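Cysteine protease-like VirA (Shigella flexneri, PDB 3EB8) is a secreted virulence effector that promotes Shigella entry into epithelial cells and spread between them, although its assigned tubulin-protease activity is disputed. Local coordinates at residues A[139-144]-A[181-186]. Numbering follows the deposited sequence.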
ATOM      1  N   SER A 139      -7.819  18.234   0.340  1.00 58.27           N
ATOM      2  CA  SER A 139      -6.632  18.510   1.129  1.00 58.56           C
ATOM      3  C   SER A 139      -5.348  17.931   0.539  1.00 56.31           C
ATOM      4  O   SER A 139      -4.300  17.981   1.188  1.00 56.49           O
ATOM      5  CB  SER A 139      -6.817  18.011   2.560  1.00 60.18           C
ATOM      6  OG  SER A 139      -6.934  16.606   2.594  1.00 59.03           O
ATOM      7  N   VAL A 140      -5.422  17.413  -0.690  1.00 54.47           N
ATOM      8  CA  VAL A 140      -4.331  16.620  -1.242  1.00 52.56           C
ATOM      9  C   VAL A 140      -2.975  17.337  -1.306  1.00 52.48           C
ATOM     10  O   VAL A 140      -1.961  16.743  -0.956  1.00 51.86           O
ATOM     11  CB  VAL A 140      -4.690  16.000  -2.613  1.00 51.00           C
ATOM     12  CG1 VAL A 140      -4.820  17.060  -3.659  1.00 51.14           C
ATOM     13  CG2 VAL A 140      -3.636  14.993  -3.023  1.00 49.42           C
ATOM     14  N   TRP A 141      -2.951  18.595  -1.741  1.00 53.22           N
ATOM     15  CA  TRP A 141      -1.692  19.351  -1.788  1.00 53.45           C
ATOM     16  C   TRP A 141      -1.048  19.513  -0.401  1.00 54.73           C
ATOM     17  O   TRP A 141       0.157  19.338  -0.253  1.00 57.05           O
ATOM     18  CB  TRP A 141      -1.868  20.748  -2.403  1.00 54.56           C
ATOM     19  CG  TRP A 141      -2.464  20.823  -3.786  1.00 53.85           C
ATOM     20  CD1 TRP A 141      -3.150  21.880  -4.316  1.00 60.67           C
ATOM     21  CD2 TRP A 141      -2.416  19.821  -4.813  1.00 52.05           C
ATOM     22  NE1 TRP A 141      -3.535  21.598  -5.602  1.00 65.58           N
ATOM     23  CE2 TRP A 141      -3.108  20.338  -5.929  1.00 62.39           C
ATOM     24  CE3 TRP A 141      -1.870  18.535  -4.893  1.00 50.49           C
ATOM     25  CZ2 TRP A 141      -3.264  19.615  -7.114  1.00 51.15           C
ATOM     26  CZ3 TRP A 141      -2.025  17.813  -6.074  1.00 49.30           C
ATOM     27  CH2 TRP A 141      -2.719  18.355  -7.166  1.00 49.65           C
ATOM     28  N   HIS A 142      -1.844  19.863   0.606  1.00 56.49           N
ATOM     29  CA  HIS A 142      -1.306  20.033   1.956  1.00 58.11           C
ATOM     30  C   HIS A 142      -0.911  18.690   2.552  1.00 62.87           C
ATOM     31  O   HIS A 142       0.060  18.597   3.297  1.00 64.66           O
ATOM     32  CB  HIS A 142      -2.309  20.747   2.873  1.00 74.97           C
ATOM     33  CG  HIS A 142      -2.663  22.129   2.418  1.00110.07           C
ATOM     34  ND1 HIS A 142      -3.272  22.384   1.207  1.00127.33           N
ATOM     35  CD2 HIS A 142      -2.493  23.333   3.015  1.00126.84           C
ATOM     36  CE1 HIS A 142      -3.460  23.684   1.075  1.00131.87           C
ATOM     37  NE2 HIS A 142      -2.996  24.283   2.158  1.00134.11           N
ATOM     38  N   ASP A 143      -1.670  17.653   2.209  1.00 56.18           N
ATOM     39  CA  ASP A 143      -1.353  16.291   2.618  1.00 55.45           C
ATOM     40  C   ASP A 143       0.035  15.834   2.130  1.00 54.02           C
ATOM     41  O   ASP A 143       0.842  15.346   2.914  1.00 54.53           O
ATOM     42  CB  ASP A 143      -2.454  15.329   2.158  1.00 54.57           C
ATOM     43  CG  ASP A 143      -3.767  15.577   2.876  1.00 56.41           C
ATOM     44  OD1 ASP A 143      -3.728  16.206   3.957  1.00 58.56           O
ATOM     45  OD2 ASP A 143      -4.837  15.157   2.369  1.00 56.03           O
ATOM     46  N   ILE A 144       0.337  15.994   0.849  1.00 52.53           N
ATOM     47  CA  ILE A 144       1.675  15.592   0.389  1.00 51.54           C
ATOM     48  C   ILE A 144       2.770  16.495   0.990  1.00 52.79           C
ATOM     49  O   ILE A 144       3.785  16.010   1.478  1.00 53.00           O
ATOM     50  CB  ILE A 144       1.780  15.479  -1.154  1.00 49.96           C
ATOM     51  CG1 ILE A 144       3.105  14.819  -1.551  1.00 49.22           C
ATOM     52  CG2 ILE A 144       1.611  16.828  -1.801  1.00 50.42           C
ATOM     53  CD1 ILE A 144       3.186  14.375  -3.017  1.00 47.90           C
ATOM     54  N   GLU A 181       2.811  25.175   1.900  1.00 84.40           N
ATOM     55  CA  GLU A 181       1.893  25.206   3.030  1.00 80.23           C
ATOM     56  C   GLU A 181       0.679  26.079   2.769  1.00 84.09           C
ATOM     57  O   GLU A 181      -0.353  25.921   3.424  1.00 95.72           O
ATOM     58  CB  GLU A 181       2.612  25.638   4.315  1.00 91.77           C
ATOM     59  CG  GLU A 181       3.201  27.045   4.281  1.00104.29           C
ATOM     60  CD  GLU A 181       4.668  27.095   3.859  1.00 94.89           C
ATOM     61  OE1 GLU A 181       5.115  26.212   3.089  1.00 89.71           O
ATOM     62  OE2 GLU A 181       5.368  28.036   4.295  1.00 83.21           O
ATOM     63  N   PHE A 182       0.791  26.992   1.808  1.00 76.14           N
ATOM     64  CA  PHE A 182      -0.362  27.816   1.429  1.00 94.41           C
ATOM     65  C   PHE A 182      -0.640  27.885  -0.084  1.00 91.17           C
ATOM     66  O   PHE A 182      -0.811  28.970  -0.637  1.00 93.13           O
ATOM     67  CB  PHE A 182      -0.264  29.231   2.039  1.00112.64           C
ATOM     68  CG  PHE A 182       1.138  29.644   2.450  1.00117.24           C
ATOM     69  CD1 PHE A 182       2.166  29.721   1.514  1.00111.61           C
ATOM     70  CD2 PHE A 182       1.415  29.983   3.774  1.00108.58           C
ATOM     71  CE1 PHE A 182       3.448  30.110   1.897  1.00106.71           C
ATOM     72  CE2 PHE A 182       2.695  30.373   4.162  1.00105.04           C
ATOM     73  CZ  PHE A 182       3.710  30.437   3.224  1.00100.08           C
ATOM     74  N   ILE A 183      -0.718  26.734  -0.748  1.00 84.02           N
ATOM     75  CA  ILE A 183      -0.843  26.724  -2.205  1.00 69.58           C
ATOM     76  C   ILE A 183      -2.248  27.018  -2.712  1.00 76.18           C
ATOM     77  O   ILE A 183      -2.412  27.547  -3.814  1.00 96.52           O
ATOM     78  CB  ILE A 183      -0.312  25.410  -2.844  1.00 79.73           C
ATOM     79  CG1 ILE A 183      -0.802  25.280  -4.301  1.00 66.62           C
ATOM     80  CG2 ILE A 183      -0.694  24.203  -1.993  1.00 75.65           C
ATOM     81  CD1 ILE A 183      -0.290  24.037  -5.031  1.00 56.73           C
ATOM     82  N   ASP A 184      -3.251  26.690  -1.902  1.00 67.14           N
ATOM     83  CA  ASP A 184      -4.671  26.795  -2.296  1.00 68.41           C
ATOM     84  C   ASP A 184      -5.175  25.444  -2.800  1.00 62.53           C
ATOM     85  O   ASP A 184      -4.740  24.945  -3.833  1.00 60.66           O
ATOM     86  CB  ASP A 184      -4.951  27.898  -3.332  1.00 70.74           C
ATOM     87  CG  ASP A 184      -6.451  28.044  -3.654  1.00 85.81           C
ATOM     88  OD1 ASP A 184      -7.208  28.537  -2.791  1.00 86.29           O
ATOM     89  OD2 ASP A 184      -6.880  27.671  -4.771  1.00 76.43           O
ATOM     90  N   SER A 185      -6.102  24.881  -2.040  1.00 62.96           N
ATOM     91  CA  SER A 185      -6.543  23.513  -2.185  1.00 67.49           C
ATOM     92  C   SER A 185      -7.080  23.222  -3.581  1.00 65.53           C
ATOM     93  O   SER A 185      -6.847  22.149  -4.124  1.00 62.30           O
ATOM     94  CB  SER A 185      -7.632  23.236  -1.148  1.00 62.58           C
ATOM     95  OG  SER A 185      -8.899  23.668  -1.621  1.00 93.10           O
ATOM     96  N   LYS A 186      -7.800  24.188  -4.148  1.00 83.05           N
ATOM     97  CA  LYS A 186      -8.480  24.024  -5.432  1.00 73.56           C
ATOM     98  C   LYS A 186      -7.542  24.166  -6.629  1.00 71.52           C
ATOM     99  O   LYS A 186      -7.924  23.867  -7.760  1.00 67.28           O
ATOM    100  CB  LYS A 186      -9.601  25.058  -5.575  1.00 67.70           C
ATOM    101  CG  LYS A 186     -10.900  24.742  -4.850  1.00 86.27           C
ATOM    102  CD  LYS A 186     -11.962  25.784  -5.218  1.00109.09           C
ATOM    103  CE  LYS A 186     -13.342  25.452  -4.653  1.00119.27           C
ATOM    104  NZ  LYS A 186     -14.405  26.365  -5.186  1.00120.54           N
TER
HETATM  105  O   HOH W   1      -5.376  20.393  -2.620  1.00 44.56           O
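The first turn of helix 140-149 packs against an irregular loop, 181-186, at the surface of the EspG/VirA-family fold; the loop belongs to the link between helices 167-176 and 194-204 and, from Phe182 on, to the region assigned to tubulin binding. Apolar packing centres on Trp141 and Ile183. Trp141 has CG anti to its carbonyl carbon (chi1 -56°); this torsion, with chi2 at 154°, turns the pyrrole side of the indole to the loop. Ile183 carries CG1 anti to its backbone N (chi1 165°) and crosses the indole obliquely: CD1 comes 3.7 Å from Trp141 CD1, while the CG2 branch reaches Trp141 CB, also at 3.7 Å. The same CG2 lies 4.2 Å from His142 CE1, so one isoleucine sits against two successive helix residues. His142, with CG likewise anti to the carbonyl carbon, extends its imidazole along the loop backbone, and CD2 comes within 3.4 Å of Glu181 O. Loop carbonyls gather beside the indole. Asp184 O lies in the ring plane at the edge, 3.5 Å from Trp141 CD1, and Trp141 NE1 hydrogen-bonds to Lys187 O just beyond, which helps fix the rotation of the ring. On the helix side, Ser139 stands at the N-cap position but donates from OG to Asp143 OD2 at 2.6 Å, arriving from above the carboxylate plane, instead of capping the helix; OD2 also accepts from Gln238 N. Water joins the two backbones: one molecule accepts from first-turn Trp141 N and, 3.1 Å above the indole plane near the rim, donates to Ser185 O at 2.7 Å.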